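Long-range contact in exonuclease VapC9 (Pyrobaculum aerophilum, PDB 1V8P), which probably acts as the magnesium-dependent ribonuclease toxin of a type II toxin-antitoxin system and has a slow exonuclease activity on single-stranded DNA: residues C[26-38]-C[52-64]. The protein carries 1 engineered substitution. Numbering follows the deposited sequence.
Engineered in segment 26-38: Ala-27 (natural residue Pro).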
# COMPACT_ATOMS: atom_id res chain seq x y z
N MET C 26 -32.82 -7.29 3.51
CA MET C 26 -33.22 -6.35 4.55
C MET C 26 -33.19 -6.92 5.96
O MET C 26 -33.67 -6.29 6.91
CB MET C 26 -34.62 -5.79 4.25
N ALA C 27 -32.66 -8.13 6.11
CA ALA C 27 -32.55 -8.75 7.42
C ALA C 27 -31.12 -8.49 7.89
O ALA C 27 -30.67 -9.02 8.91
CB ALA C 27 -32.80 -10.25 7.32
N VAL C 28 -30.41 -7.65 7.14
CA VAL C 28 -29.03 -7.32 7.46
C VAL C 28 -28.92 -6.30 8.58
O VAL C 28 -29.57 -5.26 8.55
CB VAL C 28 -28.31 -6.77 6.20
CG1 VAL C 28 -26.86 -6.43 6.53
CG2 VAL C 28 -28.37 -7.79 5.09
N GLU C 29 -28.10 -6.61 9.58
CA GLU C 29 -27.88 -5.73 10.73
C GLU C 29 -26.40 -5.31 10.79
O GLU C 29 -26.05 -4.25 11.30
CB GLU C 29 -28.26 -6.44 12.04
CG GLU C 29 -29.75 -6.67 12.27
CD GLU C 29 -30.03 -7.69 13.39
OE1 GLU C 29 -29.43 -7.58 14.48
OE2 GLU C 29 -30.86 -8.60 13.17
N TYR C 30 -25.52 -6.15 10.24
CA TYR C 30 -24.10 -5.84 10.28
C TYR C 30 -23.37 -5.78 8.93
O TYR C 30 -23.64 -6.56 8.02
CB TYR C 30 -23.37 -6.85 11.16
CG TYR C 30 -23.99 -7.06 12.51
CD1 TYR C 30 -24.95 -8.05 12.73
CD2 TYR C 30 -23.60 -6.26 13.59
CE1 TYR C 30 -25.51 -8.24 13.99
CE2 TYR C 30 -24.15 -6.44 14.85
CZ TYR C 30 -25.10 -7.43 15.05
OH TYR C 30 -25.61 -7.62 16.32
N LEU C 31 -22.44 -4.83 8.83
CA LEU C 31 -21.58 -4.67 7.66
C LEU C 31 -20.21 -5.14 8.17
O LEU C 31 -19.66 -4.56 9.11
CB LEU C 31 -21.47 -3.20 7.23
CG LEU C 31 -20.46 -2.95 6.10
CD1 LEU C 31 -20.87 -3.74 4.87
CD2 LEU C 31 -20.39 -1.47 5.76
N VAL C 32 -19.68 -6.19 7.55
CA VAL C 32 -18.39 -6.76 7.95
C VAL C 32 -17.27 -6.36 7.01
O VAL C 32 -17.44 -6.43 5.79
CB VAL C 32 -18.47 -8.31 7.99
CG1 VAL C 32 -17.14 -8.89 8.34
CG2 VAL C 32 -19.52 -8.75 8.99
N ASP C 33 -16.12 -5.95 7.54
CA ASP C 33 -15.02 -5.56 6.67
C ASP C 33 -13.93 -6.65 6.59
O ASP C 33 -13.99 -7.66 7.30
CB ASP C 33 -14.44 -4.18 7.09
CG ASP C 33 -13.39 -4.28 8.18
OD1 ASP C 33 -13.25 -5.34 8.83
OD2 ASP C 33 -12.70 -3.26 8.39
N ALA C 34 -12.95 -6.44 5.71
CA ALA C 34 -11.90 -7.42 5.49
C ALA C 34 -11.20 -7.90 6.75
O ALA C 34 -11.00 -9.10 6.92
CB ALA C 34 -10.87 -6.86 4.50
N SER C 35 -10.83 -6.98 7.65
CA SER C 35 -10.15 -7.41 8.86
C SER C 35 -11.05 -8.27 9.73
O SER C 35 -10.58 -9.23 10.34
CB SER C 35 -9.65 -6.21 9.66
OG SER C 35 -10.66 -5.65 10.46
N ALA C 36 -12.35 -7.95 9.79
CA ALA C 36 -13.29 -8.72 10.60
C ALA C 36 -13.58 -10.06 9.94
O ALA C 36 -13.54 -11.11 10.59
CB ALA C 36 -14.59 -7.96 10.77
N LEU C 37 -13.90 -9.99 8.65
CA LEU C 37 -14.19 -11.16 7.85
C LEU C 37 -13.07 -12.16 8.09
O LEU C 37 -13.31 -13.34 8.32
CB LEU C 37 -14.27 -10.76 6.37
CG LEU C 37 -14.64 -11.77 5.28
CD1 LEU C 37 -13.54 -12.79 5.09
CD2 LEU C 37 -15.94 -12.44 5.64
N TYR C 38 -11.83 -11.68 8.04
CA TYR C 38 -10.68 -12.54 8.26
C TYR C 38 -10.73 -13.23 9.62
O TYR C 38 -10.43 -14.41 9.72
CB TYR C 38 -9.38 -11.74 8.13
CG TYR C 38 -8.38 -12.38 7.20
CD1 TYR C 38 -8.61 -12.41 5.82
CD2 TYR C 38 -7.22 -12.96 7.70
CE1 TYR C 38 -7.69 -13.02 4.96
CE2 TYR C 38 -6.30 -13.57 6.85
CZ TYR C 38 -6.54 -13.59 5.48
OH TYR C 38 -5.62 -14.19 4.64
N GLU C 52 -27.75 -14.36 7.56
CA GLU C 52 -28.63 -13.39 6.90
C GLU C 52 -28.49 -12.01 7.54
O GLU C 52 -28.90 -10.99 6.97
CB GLU C 52 -30.09 -13.86 6.92
CG GLU C 52 -30.90 -13.59 8.20
CD GLU C 52 -30.57 -14.55 9.33
OE1 GLU C 52 -30.00 -15.63 9.04
OE2 GLU C 52 -30.91 -14.23 10.50
N LYS C 53 -27.88 -11.97 8.72
CA LYS C 53 -27.69 -10.72 9.43
C LYS C 53 -26.42 -9.97 9.04
O LYS C 53 -26.32 -8.76 9.26
CB LYS C 53 -27.71 -10.98 10.94
CG LYS C 53 -29.12 -11.01 11.49
CD LYS C 53 -29.19 -11.14 13.01
CE LYS C 53 -28.99 -12.57 13.45
NZ LYS C 53 -29.79 -12.89 14.68
N LEU C 54 -25.47 -10.67 8.43
CA LEU C 54 -24.20 -10.06 8.02
C LEU C 54 -24.07 -9.78 6.54
O LEU C 54 -24.58 -10.52 5.70
CB LEU C 54 -23.01 -10.94 8.43
CG LEU C 54 -22.93 -11.57 9.81
CD1 LEU C 54 -23.49 -10.61 10.87
CD2 LEU C 54 -23.70 -12.89 9.78
N ALA C 55 -23.36 -8.71 6.22
CA ALA C 55 -23.11 -8.32 4.84
C ALA C 55 -21.70 -7.76 4.68
O ALA C 55 -21.03 -7.44 5.65
CB ALA C 55 -24.14 -7.30 4.39
N ILE C 56 -21.26 -7.66 3.43
CA ILE C 56 -19.95 -7.15 3.06
C ILE C 56 -20.19 -6.29 1.84
O ILE C 56 -21.30 -6.21 1.33
CB ILE C 56 -18.96 -8.26 2.61
CG1 ILE C 56 -19.57 -9.03 1.43
CG2 ILE C 56 -18.59 -9.16 3.78
CD1 ILE C 56 -18.83 -10.29 1.05
N LEU C 57 -19.13 -5.64 1.37
CA LEU C 57 -19.22 -4.82 0.18
C LEU C 57 -18.47 -5.63 -0.88
O LEU C 57 -17.79 -6.60 -0.54
CB LEU C 57 -18.52 -3.48 0.41
CG LEU C 57 -18.95 -2.56 1.55
CD1 LEU C 57 -18.16 -1.25 1.45
CD2 LEU C 57 -20.41 -2.26 1.47
N HIS C 58 -18.58 -5.27 -2.15
CA HIS C 58 -17.83 -6.02 -3.16
C HIS C 58 -16.34 -5.88 -2.80
O HIS C 58 -15.57 -6.84 -2.90
CB HIS C 58 -18.06 -5.44 -4.55
CG HIS C 58 -19.40 -5.77 -5.13
ND1 HIS C 58 -19.73 -7.03 -5.60
CD2 HIS C 58 -20.50 -5.00 -5.33
CE1 HIS C 58 -20.97 -7.02 -6.06
NE2 HIS C 58 -21.46 -5.80 -5.91
N LEU C 59 -15.95 -4.67 -2.40
CA LEU C 59 -14.56 -4.37 -2.03
C LEU C 59 -13.99 -5.41 -1.06
O LEU C 59 -12.81 -5.71 -1.10
CB LEU C 59 -14.49 -3.00 -1.36
CG LEU C 59 -13.23 -2.12 -1.25
CD1 LEU C 59 -13.22 -1.50 0.13
CD2 LEU C 59 -11.95 -2.90 -1.46
N THR C 60 -14.84 -5.93 -0.19
CA THR C 60 -14.40 -6.90 0.80
C THR C 60 -13.76 -8.14 0.18
O THR C 60 -12.78 -8.66 0.70
CB THR C 60 -15.58 -7.33 1.69
OG1 THR C 60 -16.17 -6.16 2.27
CG2 THR C 60 -15.12 -8.27 2.80
N ILE C 61 -14.33 -8.60 -0.93
CA ILE C 61 -13.83 -9.77 -1.63
C ILE C 61 -12.37 -9.59 -2.01
O ILE C 61 -11.54 -10.46 -1.75
CB ILE C 61 -14.68 -10.03 -2.90
CG1 ILE C 61 -16.10 -10.44 -2.48
CG2 ILE C 61 -14.02 -11.08 -3.79
CD1 ILE C 61 -17.17 -10.17 -3.52
N TYR C 62 -12.05 -8.46 -2.61
CA TYR C 62 -10.68 -8.18 -3.03
C TYR C 62 -9.72 -7.96 -1.85
O TYR C 62 -8.58 -8.43 -1.87
CB TYR C 62 -10.66 -6.95 -3.95
CG TYR C 62 -11.56 -7.12 -5.13
CD1 TYR C 62 -12.93 -6.91 -5.02
CD2 TYR C 62 -11.05 -7.57 -6.35
CE1 TYR C 62 -13.78 -7.16 -6.10
CE2 TYR C 62 -11.89 -7.82 -7.43
CZ TYR C 62 -13.25 -7.62 -7.30
OH TYR C 62 -14.08 -7.88 -8.37
N GLU C 63 -10.18 -7.27 -0.82
CA GLU C 63 -9.33 -7.04 0.34
C GLU C 63 -8.97 -8.33 1.06
O GLU C 63 -7.85 -8.48 1.52
CB GLU C 63 -9.99 -6.07 1.32
CG GLU C 63 -9.96 -4.65 0.83
CD GLU C 63 -10.57 -3.70 1.81
OE1 GLU C 63 -10.10 -2.54 1.87
OE2 GLU C 63 -11.52 -4.10 2.52
N ALA C 64 -9.93 -9.25 1.18
CA ALA C 64 -9.64 -10.53 1.85
C ALA C 64 -8.64 -11.27 0.97
O ALA C 64 -7.69 -11.86 1.48
CB ALA C 64 -10.91 -11.35 2.02
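The Tyr-30 ring meets Leu-54 obliquely, CD1 of the ring lying 3.5 Å from Leu-54 CD1, while the backbone O of Lys-53 sits at the ring's edge, near its plane; Leu-151 and Arg-154 of helix 148-156 pack against the same side chain. At the far end, the Tyr-38 ring turns an edge, CE1, to the backbone O of Ala-64. The backbones pair as parallel strands. Lys-53 O takes two N-H groups, from Glu-29 N at 2.8 Å and from Tyr-30 N, the latter almost straight (170°); Tyr-30 O then accepts from Ala-55 N, and Ala-55 O from Val-32 N. Tyr-30 and Leu-54 share one face of the sheet, Leu-31 and Ala-55 the other. With CG anti to the backbone N (chi1 174°), Leu-31 sends CD1 to 3.7 Å from Leu-57 CD2, just past the strand pairing. Beyond, the axes of segments 34-38 and 58-64 diverge by 65°, and Ala-34 CB rests 3.4 Å from Glu-63 CB. Asp-33, N-cap of helix 34-40, accepts from Ala-36 N and lies close to Asp-117 and Asp-135. Adjacent parallel strands joined through helices 34-40 and 44-48, with an acidic residue ending one strand, exemplify the PIN-domain nuclease fold, with its predicted magnesium site.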